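Local atomic coordinates of N-acetyl-beta-D glucosaminidase (Rhizomucor miehei CAU432, PDB entry 4ZM6), a protein that probably cleaves N-acetylglucosamine from beta-linked glycosides in its family 3 hydrolase part and binds acetyl coenzyme A in a GCN5-related glucosamine N-acetyltransferase region. Residues A[554-559]-A[592-597]; A[616-621]-A[625-630]; A[630-635]-A[671-676]. All blocks are in the same frame, centred on the assembly; numbering follows the deposited sequence.

Contact 1. Residues A[554-559]-A[592-597]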
loop_
_atom_site.group_PDB
_atom_site.type_symbol
_atom_site.label_atom_id
_atom_site.label_comp_id
_atom_site.label_asym_id
_atom_site.label_seq_id
_atom_site.Cartn_x
_atom_site.Cartn_y
_atom_site.Cartn_z
ATOM N N THR A 554 -22.858 9.034 12.976
ATOM C CA THR A 554 -23.721 9.495 14.067
ATOM C C THR A 554 -25.172 9.085 13.830
ATOM O O THR A 554 -25.832 8.570 14.731
ATOM C CB THR A 554 -23.643 11.027 14.234
ATOM O OG1 THR A 554 -22.278 11.413 14.455
ATOM C CG2 THR A 554 -24.511 11.497 15.399
ATOM N N ALA A 555 -25.659 9.306 12.612
ATOM C CA ALA A 555 -27.022 8.905 12.246
ATOM C C ALA A 555 -27.210 7.394 12.323
ATOM O O ALA A 555 -28.247 6.913 12.763
ATOM C CB ALA A 555 -27.364 9.399 10.853
ATOM N N MET A 556 -26.194 6.650 11.902
ATOM C CA MET A 556 -26.247 5.197 11.967
ATOM C C MET A 556 -26.352 4.723 13.419
ATOM O O MET A 556 -27.066 3.759 13.704
ATOM C CB MET A 556 -25.017 4.584 11.284
ATOM C CG MET A 556 -25.184 3.124 10.891
ATOM S SD MET A 556 -23.645 2.395 10.296
ATOM C CE MET A 556 -23.514 3.156 8.686
ATOM N N TRP A 557 -25.648 5.399 14.329
ATOM C CA TRP A 557 -25.680 5.021 15.741
ATOM C C TRP A 557 -27.059 5.207 16.332
ATOM O O TRP A 557 -27.541 4.347 17.067
ATOM C CB TRP A 557 -24.664 5.810 16.574
ATOM C CG TRP A 557 -24.760 5.486 18.036
ATOM C CD1 TRP A 557 -25.726 5.905 18.906
ATOM C CD2 TRP A 557 -23.873 4.655 18.794
ATOM N NE1 TRP A 557 -25.496 5.387 20.158
ATOM C CE2 TRP A 557 -24.363 4.618 20.118
ATOM C CE3 TRP A 557 -22.711 3.942 18.485
ATOM C CZ2 TRP A 557 -23.735 3.897 21.129
ATOM C CZ3 TRP A 557 -22.080 3.227 19.497
ATOM C CH2 TRP A 557 -22.596 3.211 20.803
ATOM N N ASP A 558 -27.681 6.339 16.037
ATOM C CA ASP A 558 -28.994 6.626 16.593
ATOM C C ASP A 558 -29.999 5.642 16.028
ATOM O O ASP A 558 -30.872 5.152 16.737
ATOM C CB ASP A 558 -29.426 8.059 16.281
ATOM C CG ASP A 558 -30.667 8.467 17.046
ATOM O OD1 ASP A 558 -30.648 8.392 18.294
ATOM O OD2 ASP A 558 -31.663 8.854 16.401
ATOM N N ASP A 559 -29.849 5.345 14.742
ATOM C CA ASP A 559 -30.719 4.403 14.053
ATOM C C ASP A 559 -30.684 3.005 14.693
ATOM O O ASP A 559 -31.720 2.357 14.808
ATOM C CB ASP A 559 -30.319 4.330 12.575
ATOM C CG ASP A 559 -31.338 3.610 11.724
ATOM O OD1 ASP A 559 -32.502 3.467 12.160
ATOM O OD2 ASP A 559 -30.971 3.190 10.605
ATOM N N GLY A 592 -21.869 5.146 -3.081
ATOM C CA GLY A 592 -21.064 5.832 -2.063
ATOM C C GLY A 592 -21.772 6.115 -0.750
ATOM O O GLY A 592 -21.241 6.828 0.107
ATOM N N LYS A 593 -22.966 5.557 -0.582
ATOM C CA LYS A 593 -23.738 5.774 0.631
ATOM C C LYS A 593 -23.240 4.828 1.708
ATOM O O LYS A 593 -23.085 3.633 1.470
ATOM C CB LYS A 593 -25.218 5.542 0.370
ATOM C CG LYS A 593 -26.099 5.646 1.600
ATOM C CD LYS A 593 -27.539 5.348 1.219
ATOM C CE LYS A 593 -28.311 4.694 2.351
ATOM N NZ LYS A 593 -29.298 3.738 1.794
ATOM N N ILE A 594 -22.998 5.375 2.895
ATOM C CA ILE A 594 -22.440 4.607 4.000
ATOM C C ILE A 594 -23.516 3.687 4.570
ATOM O O ILE A 594 -24.617 4.135 4.896
ATOM C CB ILE A 594 -21.858 5.538 5.087
ATOM C CG1 ILE A 594 -20.658 6.299 4.509
ATOM C CG2 ILE A 594 -21.460 4.746 6.326
ATOM C CD1 ILE A 594 -20.013 7.284 5.460
ATOM N N VAL A 595 -23.193 2.400 4.658
ATOM C CA VAL A 595 -24.138 1.387 5.132
ATOM C C VAL A 595 -23.673 0.658 6.393
ATOM O O VAL A 595 -24.497 0.166 7.159
ATOM C CB VAL A 595 -24.472 0.366 4.023
ATOM C CG1 VAL A 595 -25.285 1.044 2.932
ATOM C CG2 VAL A 595 -23.213 -0.264 3.435
ATOM N N GLY A 596 -22.364 0.590 6.609
ATOM C CA GLY A 596 -21.821 0.022 7.840
ATOM C C GLY A 596 -20.548 0.710 8.291
ATOM O O GLY A 596 -19.877 1.391 7.508
ATOM N N PHE A 597 -20.211 0.509 9.559
ATOM C CA PHE A 597 -19.040 1.121 10.157
ATOM C C PHE A 597 -18.372 0.147 11.120
ATOM O O PHE A 597 -19.045 -0.629 11.794
ATOM C CB PHE A 597 -19.458 2.401 10.894
ATOM C CG PHE A 597 -18.379 2.991 11.753
ATOM C CD1 PHE A 597 -17.415 3.811 11.204
ATOM C CD2 PHE A 597 -18.330 2.717 13.112
ATOM C CE1 PHE A 597 -16.414 4.353 11.989
ATOM C CE2 PHE A 597 -17.332 3.252 13.904
ATOM C CZ PHE A 597 -16.372 4.073 13.341
#
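Met556 reaches Ile594 and the Val595-Gly596 peptide by running out almost straight from its helix, CG anti to the backbone N (chi1 -161°), and then bending at its last torsion (chi3 -74°). That bend lays the methyl CE against the strand backbone, 3.4 Å from Val595 C and 3.5 Å from Gly596 N. The same methyl meets a branch of Ile594, Met556 CE to Ile594 CG2 at 3.5 Å. One atom back, SD sits further along the strand, 4.2 Å from Phe597 CB, while the phenyl ring itself leads away and meets Tyr544 edge to face.

The helix crosses the strand at -74° with the axes 9.5 Å apart, so a single long side chain bridges most of the gap. It lands on a classic beta bulge, where Val595 and Gly596 both face Ala587 on the neighbouring strand. Gly596 has no side chain, and SD approaches its CA to 3.9 Å. Met617 and Ser619 also touch Met556, placing it between helix 546-561 and the mixed sheet of the acetyltransferase region.

No hydrogen bond links the two segments. Contact therefore rests on dispersion between a polarisable thioether and the sheet, while backbone bonds to Ala587 and Ser619 engage the bulge's polar groups within the sheet.

Contact 2. Residues A[616-621]-A[625-630]. With ACO (acetyl coenzyme *a), chain C.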
loop_
_atom_site.group_PDB
_atom_site.type_symbol
_atom_site.label_atom_id
_atom_site.label_comp_id
_atom_site.label_asym_id
_atom_site.label_seq_id
_atom_site.Cartn_x
_atom_site.Cartn_y
_atom_site.Cartn_z
ATOM N N LEU A 616 -18.790 -2.488 15.817
ATOM C CA LEU A 616 -19.151 -2.982 14.497
ATOM C C LEU A 616 -20.647 -2.793 14.386
ATOM O O LEU A 616 -21.385 -3.254 15.248
ATOM C CB LEU A 616 -18.808 -4.465 14.370
ATOM C CG LEU A 616 -18.472 -5.066 12.995
ATOM C CD1 LEU A 616 -18.922 -6.525 12.943
ATOM C CD2 LEU A 616 -19.074 -4.293 11.831
ATOM N N MET A 617 -21.099 -2.101 13.346
ATOM C CA MET A 617 -22.526 -1.820 13.180
ATOM C C MET A 617 -22.859 -1.598 11.712
ATOM O O MET A 617 -22.061 -1.012 10.980
ATOM C CB MET A 617 -22.920 -0.582 13.994
ATOM C CG MET A 617 -22.519 0.743 13.352
ATOM S SD MET A 617 -22.593 2.217 14.394
ATOM C CE MET A 617 -24.222 2.055 15.098
ATOM N N VAL A 618 -24.029 -2.080 11.285
ATOM C CA VAL A 618 -24.537 -1.795 9.936
ATOM C C VAL A 618 -26.033 -1.465 9.995
ATOM O O VAL A 618 -26.764 -1.997 10.833
ATOM C CB VAL A 618 -24.230 -2.934 8.908
ATOM C CG1 VAL A 618 -23.195 -3.917 9.444
ATOM C CG2 VAL A 618 -25.480 -3.696 8.498
ATOM N N SER A 619 -26.465 -0.586 9.092
ATOM C CA SER A 619 -27.838 -0.089 9.046
ATOM C C SER A 619 -28.837 -1.236 8.924
ATOM O O SER A 619 -28.605 -2.161 8.142
ATOM C CB SER A 619 -28.019 0.851 7.852
ATOM O OG SER A 619 -26.893 1.699 7.683
ATOM N N PRO A 620 -29.964 -1.168 9.669
ATOM C CA PRO A 620 -30.941 -2.265 9.712
ATOM C C PRO A 620 -31.375 -2.757 8.336
ATOM O O PRO A 620 -31.344 -3.958 8.073
ATOM C CB PRO A 620 -32.132 -1.649 10.449
ATOM C CG PRO A 620 -31.549 -0.552 11.266
ATOM C CD PRO A 620 -30.429 0.001 10.439
ATOM N N SER A 621 -31.748 -1.833 7.458
ATOM C CA SER A 621 -32.178 -2.181 6.099
ATOM C C SER A 621 -31.090 -2.837 5.238
ATOM O O SER A 621 -31.390 -3.343 4.160
ATOM C CB SER A 621 -32.694 -0.932 5.386
ATOM O OG SER A 621 -31.726 0.100 5.440
ATOM N N LYS A 625 -26.724 -9.011 4.472
ATOM C CA LYS A 625 -26.209 -8.990 3.097
ATOM C C LYS A 625 -24.692 -9.218 3.025
ATOM O O LYS A 625 -24.108 -9.147 1.945
ATOM C CB LYS A 625 -26.561 -7.661 2.426
ATOM C CG LYS A 625 -28.042 -7.332 2.437
ATOM C CD LYS A 625 -28.306 -6.000 1.756
ATOM C CE LYS A 625 -29.784 -5.643 1.768
ATOM N NZ LYS A 625 -30.592 -6.609 0.974
ATOM N N GLY A 626 -24.061 -9.490 4.168
ATOM C CA GLY A 626 -22.618 -9.725 4.225
ATOM C C GLY A 626 -21.762 -8.490 4.470
ATOM O O GLY A 626 -20.537 -8.565 4.385
ATOM N N VAL A 627 -22.389 -7.355 4.786
ATOM C CA VAL A 627 -21.650 -6.118 5.049
ATOM C C VAL A 627 -20.903 -6.211 6.372
ATOM O O VAL A 627 -19.734 -5.838 6.458
ATOM C CB VAL A 627 -22.575 -4.886 5.079
ATOM C CG1 VAL A 627 -21.801 -3.636 5.491
ATOM C CG2 VAL A 627 -23.234 -4.689 3.719
ATOM N N GLY A 628 -21.585 -6.703 7.402
ATOM C CA GLY A 628 -20.954 -6.917 8.703
ATOM C C GLY A 628 -19.694 -7.751 8.562
ATOM O O GLY A 628 -18.664 -7.458 9.170
ATOM N N THR A 629 -19.784 -8.778 7.725
ATOM C CA THR A 629 -18.684 -9.704 7.506
ATOM C C THR A 629 -17.529 -9.042 6.760
ATOM O O THR A 629 -16.368 -9.259 7.107
ATOM C CB THR A 629 -19.185 -10.958 6.766
ATOM O OG1 THR A 629 -20.041 -11.697 7.647
ATOM C CG2 THR A 629 -18.032 -11.850 6.324
ATOM N N LEU A 630 -17.843 -8.241 5.747
ATOM C CA LEU A 630 -16.820 -7.447 5.060
ATOM C C LEU A 630 -15.981 -6.641 6.037
ATOM O O LEU A 630 -14.752 -6.754 6.054
ATOM C CB LEU A 630 -17.446 -6.481 4.058
ATOM C CG LEU A 630 -17.332 -6.901 2.601
ATOM C CD1 LEU A 630 -18.143 -8.157 2.313
ATOM C CD2 LEU A 630 -17.787 -5.748 1.719
HETATM N N1A ACO C . -28.024 -14.328 1.728
HETATM C C2A ACO C . -28.541 -15.034 2.761
HETATM N N3A ACO C . -28.096 -14.917 4.032
HETATM C C4A ACO C . -27.091 -14.058 4.352
HETATM C C5A ACO C . -26.478 -13.264 3.271
HETATM C C6A ACO C . -27.011 -13.441 1.900
HETATM N N6A ACO C . -26.493 -12.735 0.867
HETATM N N7A ACO C . -25.519 -12.521 3.833
HETATM C C8A ACO C . -25.505 -12.807 5.161
HETATM N N9A ACO C . -26.437 -13.730 5.473
HETATM C C1B ACO C . -26.694 -14.265 6.840
HETATM C C2B ACO C . -25.934 -15.561 7.107
HETATM O O2B ACO C . -26.805 -16.530 7.704
HETATM C C3B ACO C . -24.773 -15.186 8.017
HETATM O O3B ACO C . -24.443 -16.182 9.004
HETATM P P3B ACO C . -25.273 -16.557 10.349
HETATM O O7A ACO C . -24.781 -15.581 11.399
HETATM O O8A ACO C . -26.735 -16.449 9.980
HETATM O O9A ACO C . -24.834 -17.969 10.614
HETATM C C4B ACO C . -25.178 -13.839 8.611
HETATM O O4B ACO C . -26.252 -13.312 7.815
HETATM C C5B ACO C . -24.002 -12.872 8.646
HETATM O O5B ACO C . -24.523 -11.552 8.584
HETATM P P1A ACO C . -23.785 -10.378 7.784
HETATM O O1A ACO C . -24.746 -9.887 6.726
HETATM O O2A ACO C . -22.380 -10.754 7.399
HETATM O O3A ACO C . -23.717 -9.366 9.027
HETATM P P2A ACO C . -24.641 -8.063 9.085
HETATM O O4A ACO C . -24.339 -7.229 7.862
HETATM O O5A ACO C . -26.061 -8.467 9.358
HETATM O O6A ACO C . -24.042 -7.362 10.397
HETATM C CBP ACO C . -24.128 -7.111 12.805
HETATM C CCP ACO C . -24.003 -8.071 11.635
HETATM C CDP ACO C . -22.950 -6.148 12.811
HETATM C CEP ACO C . -24.107 -7.919 14.093
HETATM C CAP ACO C . -25.454 -6.366 12.633
HETATM O OAP ACO C . -26.531 -7.222 13.004
HETATM C C9P ACO C . -25.533 -5.087 13.416
HETATM O O9P ACO C . -25.248 -4.035 12.859
HETATM N N8P ACO C . -25.931 -5.137 14.686
HETATM C C7P ACO C . -26.072 -3.919 15.460
HETATM C C6P ACO C . -26.208 -4.175 16.951
HETATM C C5P ACO C . -24.958 -4.691 17.641
HETATM O O5P ACO C . -25.153 -5.348 18.650
HETATM N N4P ACO C . -23.721 -4.409 17.201
HETATM C C3P ACO C . -22.520 -4.848 17.917
HETATM C C2P ACO C . -22.016 -3.816 18.933
HETATM S S1P ACO C . -20.937 -4.513 20.160
HETATM C C ACO C . -19.414 -4.376 19.512
HETATM O O ACO C . -19.258 -3.958 18.378
HETATM C CH3 ACO C . -18.260 -4.791 20.367
#
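No hydrogen bond links the two segments, yet the backbone N-H groups of Val618 and Gly628 both bind the same acetyl coenzyme A. Val618 N holds the pantetheine carbonyl O9P at 2.8 Å in a fairly straight bond (164°), and Gly628 N holds the pyrophosphate oxygen O4A, also at 2.8 Å. Two residues earlier in the strand, Leu616 N binds the acetyl carbonyl O at 3.0 Å; at the helix start the N-cap residue Gly626 gives its N to O1A at 2.7 Å.

The direct contact is van der Waals, methyls on the helix backbone and on Val627. Val618 CG1 touches Gly628 N at 3.8 Å and Val627 CG1 at 4.2 Å, while Leu616 CD1 rests on Gly628 O at 3.9 Å. Gly628 has no side chain, and the phosphoester oxygen O6A passes close by. Thr629 keeps OG1 beside its own backbone N (chi1 -68°), which brings the hydroxyl to O2A.

Gln623 to Gly628 spell the Gln-x-x-Gly-x-Gly signature of GCN5-related acetyltransferases, whose loop and helix start cradle the pyrophosphate. Several N-H groups at a helix N-terminus facing phosphate oxygens would probably stabilise their negative charge, while the strand fixes the pantetheine arm and thioester.

Contact 3. Residues A[630-635]-A[671-676]. With ACO (acetyl coenzyme *a), chain C.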
loop_
_atom_site.group_PDB
_atom_site.type_symbol
_atom_site.label_atom_id
_atom_site.label_comp_id
_atom_site.label_asym_id
_atom_site.label_seq_id
_atom_site.Cartn_x
_atom_site.Cartn_y
_atom_site.Cartn_z
ATOM N N LEU A 630 -17.843 -8.241 5.747
ATOM C CA LEU A 630 -16.820 -7.447 5.060
ATOM C C LEU A 630 -15.981 -6.641 6.037
ATOM O O LEU A 630 -14.752 -6.754 6.054
ATOM C CB LEU A 630 -17.446 -6.481 4.058
ATOM C CG LEU A 630 -17.332 -6.901 2.601
ATOM C CD1 LEU A 630 -18.143 -8.157 2.313
ATOM C CD2 LEU A 630 -17.787 -5.748 1.719
ATOM N N LEU A 631 -16.669 -5.832 6.843
ATOM C CA LEU A 631 -16.028 -4.917 7.787
ATOM C C LEU A 631 -15.264 -5.681 8.851
ATOM O O LEU A 631 -14.143 -5.321 9.201
ATOM C CB LEU A 631 -17.077 -4.016 8.452
ATOM C CG LEU A 631 -17.773 -3.017 7.527
ATOM C CD1 LEU A 631 -18.958 -2.361 8.213
ATOM C CD2 LEU A 631 -16.790 -1.969 7.030
ATOM N N HIS A 632 -15.891 -6.734 9.358
ATOM C CA HIS A 632 -15.301 -7.589 10.377
ATOM C C HIS A 632 -13.969 -8.185 9.912
ATOM O O HIS A 632 -12.990 -8.214 10.662
ATOM C CB HIS A 632 -16.299 -8.692 10.718
ATOM C CG HIS A 632 -15.779 -9.713 11.673
ATOM N ND1 HIS A 632 -14.907 -10.708 11.292
ATOM C CD2 HIS A 632 -16.027 -9.911 12.986
ATOM C CE1 HIS A 632 -14.628 -11.468 12.333
ATOM N NE2 HIS A 632 -15.296 -11.005 13.372
ATOM N N ASP A 633 -13.941 -8.653 8.670
ATOM C CA ASP A 633 -12.732 -9.215 8.081
ATOM C C ASP A 633 -11.643 -8.158 7.882
ATOM O O ASP A 633 -10.468 -8.412 8.151
ATOM C CB ASP A 633 -13.069 -9.907 6.758
ATOM C CG ASP A 633 -13.811 -11.217 6.962
ATOM O OD1 ASP A 633 -14.554 -11.344 7.961
ATOM O OD2 ASP A 633 -13.641 -12.129 6.133
ATOM N N ALA A 634 -12.036 -6.974 7.422
ATOM C CA ALA A 634 -11.108 -5.844 7.302
ATOM C C ALA A 634 -10.448 -5.555 8.644
ATOM O O ALA A 634 -9.257 -5.268 8.709
ATOM C CB ALA A 634 -11.831 -4.606 6.791
ATOM N N ALA A 635 -11.226 -5.659 9.717
ATOM C CA ALA A 635 -10.703 -5.460 11.061
ATOM C C ALA A 635 -9.665 -6.517 11.449
ATOM O O ALA A 635 -8.579 -6.169 11.913
ATOM C CB ALA A 635 -11.838 -5.432 12.075
ATOM N N GLN A 671 -24.126 -11.162 19.501
ATOM C CA GLN A 671 -23.228 -12.056 20.231
ATOM C C GLN A 671 -23.062 -13.377 19.488
ATOM O O GLN A 671 -21.958 -13.913 19.394
ATOM C CB GLN A 671 -23.753 -12.340 21.635
ATOM C CG GLN A 671 -23.801 -11.133 22.555
ATOM C CD GLN A 671 -24.337 -11.475 23.929
ATOM O OE1 GLN A 671 -24.948 -10.643 24.605
ATOM N NE2 GLN A 671 -24.119 -12.709 24.344
ATOM N N ALA A 672 -24.172 -13.901 18.975
ATOM C CA ALA A 672 -24.146 -15.117 18.168
ATOM C C ALA A 672 -23.345 -14.897 16.883
ATOM O O ALA A 672 -22.581 -15.766 16.464
ATOM C CB ALA A 672 -25.561 -15.565 17.844
ATOM N N PHE A 673 -23.518 -13.732 16.265
ATOM C CA PHE A 673 -22.750 -13.377 15.078
ATOM C C PHE A 673 -21.257 -13.561 15.340
ATOM O O PHE A 673 -20.557 -14.207 14.553
ATOM C CB PHE A 673 -23.047 -11.935 14.657
ATOM C CG PHE A 673 -22.154 -11.424 13.562
ATOM C CD1 PHE A 673 -20.948 -10.816 13.863
ATOM C CD2 PHE A 673 -22.521 -11.551 12.232
ATOM C CE1 PHE A 673 -20.125 -10.349 12.856
ATOM C CE2 PHE A 673 -21.701 -11.087 11.220
ATOM C CZ PHE A 673 -20.501 -10.487 11.531
ATOM N N PHE A 674 -20.787 -13.012 16.461
ATOM C CA PHE A 674 -19.362 -13.034 16.799
ATOM C C PHE A 674 -18.841 -14.421 17.188
ATOM O O PHE A 674 -17.758 -14.805 16.748
ATOM C CB PHE A 674 -19.036 -12.013 17.901
ATOM C CG PHE A 674 -19.102 -10.576 17.442
ATOM C CD1 PHE A 674 -18.310 -10.128 16.395
ATOM C CD2 PHE A 674 -19.937 -9.669 18.069
ATOM C CE1 PHE A 674 -18.368 -8.814 15.969
ATOM C CE2 PHE A 674 -19.995 -8.352 17.650
ATOM C CZ PHE A 674 -19.212 -7.923 16.596
ATOM N N SER A 675 -19.584 -15.177 17.996
ATOM C CA SER A 675 -19.132 -16.526 18.374
ATOM C C SER A 675 -19.062 -17.434 17.152
ATOM O O SER A 675 -18.112 -18.204 16.998
ATOM C CB SER A 675 -20.016 -17.149 19.452
ATOM O OG SER A 675 -21.367 -16.810 19.247
ATOM N N LYS A 676 -20.045 -17.300 16.266
ATOM C CA LYS A 676 -20.089 -18.073 15.023
ATOM C C LYS A 676 -18.886 -17.844 14.099
ATOM O O LYS A 676 -18.546 -18.724 13.310
ATOM C CB LYS A 676 -21.379 -17.761 14.268
ATOM C CG LYS A 676 -21.757 -18.789 13.224
ATOM C CD LYS A 676 -23.264 -18.994 13.220
ATOM C CE LYS A 676 -23.670 -20.111 12.277
ATOM N NZ LYS A 676 -23.272 -19.823 10.870
HETATM N N1A ACO C . -28.024 -14.328 1.728
HETATM C C2A ACO C . -28.541 -15.034 2.761
HETATM N N3A ACO C . -28.096 -14.917 4.032
HETATM C C4A ACO C . -27.091 -14.058 4.352
HETATM C C5A ACO C . -26.478 -13.264 3.271
HETATM C C6A ACO C . -27.011 -13.441 1.900
HETATM N N6A ACO C . -26.493 -12.735 0.867
HETATM N N7A ACO C . -25.519 -12.521 3.833
HETATM C C8A ACO C . -25.505 -12.807 5.161
HETATM N N9A ACO C . -26.437 -13.730 5.473
HETATM C C1B ACO C . -26.694 -14.265 6.840
HETATM C C2B ACO C . -25.934 -15.561 7.107
HETATM O O2B ACO C . -26.805 -16.530 7.704
HETATM C C3B ACO C . -24.773 -15.186 8.017
HETATM O O3B ACO C . -24.443 -16.182 9.004
HETATM P P3B ACO C . -25.273 -16.557 10.349
HETATM O O7A ACO C . -24.781 -15.581 11.399
HETATM O O8A ACO C . -26.735 -16.449 9.980
HETATM O O9A ACO C . -24.834 -17.969 10.614
HETATM C C4B ACO C . -25.178 -13.839 8.611
HETATM O O4B ACO C . -26.252 -13.312 7.815
HETATM C C5B ACO C . -24.002 -12.872 8.646
HETATM O O5B ACO C . -24.523 -11.552 8.584
HETATM P P1A ACO C . -23.785 -10.378 7.784
HETATM O O1A ACO C . -24.746 -9.887 6.726
HETATM O O2A ACO C . -22.380 -10.754 7.399
HETATM O O3A ACO C . -23.717 -9.366 9.027
HETATM P P2A ACO C . -24.641 -8.063 9.085
HETATM O O4A ACO C . -24.339 -7.229 7.862
HETATM O O5A ACO C . -26.061 -8.467 9.358
HETATM O O6A ACO C . -24.042 -7.362 10.397
HETATM C CBP ACO C . -24.128 -7.111 12.805
HETATM C CCP ACO C . -24.003 -8.071 11.635
HETATM C CDP ACO C . -22.950 -6.148 12.811
HETATM C CEP ACO C . -24.107 -7.919 14.093
HETATM C CAP ACO C . -25.454 -6.366 12.633
HETATM O OAP ACO C . -26.531 -7.222 13.004
HETATM C C9P ACO C . -25.533 -5.087 13.416
HETATM O O9P ACO C . -25.248 -4.035 12.859
HETATM N N8P ACO C . -25.931 -5.137 14.686
HETATM C C7P ACO C . -26.072 -3.919 15.460
HETATM C C6P ACO C . -26.208 -4.175 16.951
HETATM C C5P ACO C . -24.958 -4.691 17.641
HETATM O O5P ACO C . -25.153 -5.348 18.650
HETATM N N4P ACO C . -23.721 -4.409 17.201
HETATM C C3P ACO C . -22.520 -4.848 17.917
HETATM C C2P ACO C . -22.016 -3.816 18.933
HETATM S S1P ACO C . -20.937 -4.513 20.160
HETATM C C ACO C . -19.414 -4.376 19.512
HETATM O O ACO C . -19.258 -3.958 18.378
HETATM C CH3 ACO C . -18.260 -4.791 20.367
#
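His632 points its CD2 corner at two phenyl rings of the facing helix, and this is the close-packed heart of the contact. With CG anti to its backbone N (chi1 175°), the imidazole is turned toward that helix; the phenyl rings come the other way, and together they close the 9.3 Å between His632 CA and Phe674 CA. His632 CD2 lies 3.9 Å from Phe674 CE1, and each of these atoms sits at the edge of the other ring, near its plane. Phe673 CE1 comes to the same His632 CD2 at 4.1 Å, obliquely. The two phenylalanines also pack on each other: Phe673 CD1 stands over one face of the Phe674 ring, offset toward its rim, while Phe674 CD1 lies in the plane of Phe673. Leu616, from strand 608-618, touches all three side chains.

Helices 627-642 and 665-677 belong to the GCN5-related acetyltransferase fold and flank the cofactor cleft. Phe673 forms part of the pocket wall: the CCP carbon of acetyl coenzyme A rests over a face of its ring, and Phe673 CE2 comes to 3.4 Å from the bridging oxygen O3A. On the imidazole, His632 ND1 makes a weak bond to Asp633 OD1 at 3.4 Å. His632 NE2 is hydrogen-bonded to Trp679. Asp633 in turn bonds to Ser107 and Thr109, which lie in the family 3 hydrolase part.

Toward solvent the packing gives way to one exposed lysine. Bends at chi2 and chi4 bring Lys676 NZ to O9A of the cofactor's 3'-phosphate, although the modelled separation is too short to be read literally at 2.80 Å resolution. Glu366 is a second, long and weak, ionic partner for this lysine.

All three contacts fall in the acetyltransferase region and follow one another along the chain, contacts 2 and 3 meeting at Leu630. Contacts 1 and 2 have centres about 10 Å apart and meet through neighbouring antiparallel strands, 594-605 and 608-618, where Phe597 N probably bonds to Met617 O. Contacts 2 and 3, again about 10 Å between centres, share helix 627-642, and Leu616 of contact 2 joins the two. Centres of contacts 1 and 3 lie about 17 Å apart, yet Leu631 reaches Gly596 and Phe597. Acetyl coenzyme A touches contacts 2 and 3; contact 1 packs a helix against the sheet whose next strand binds the thioester end.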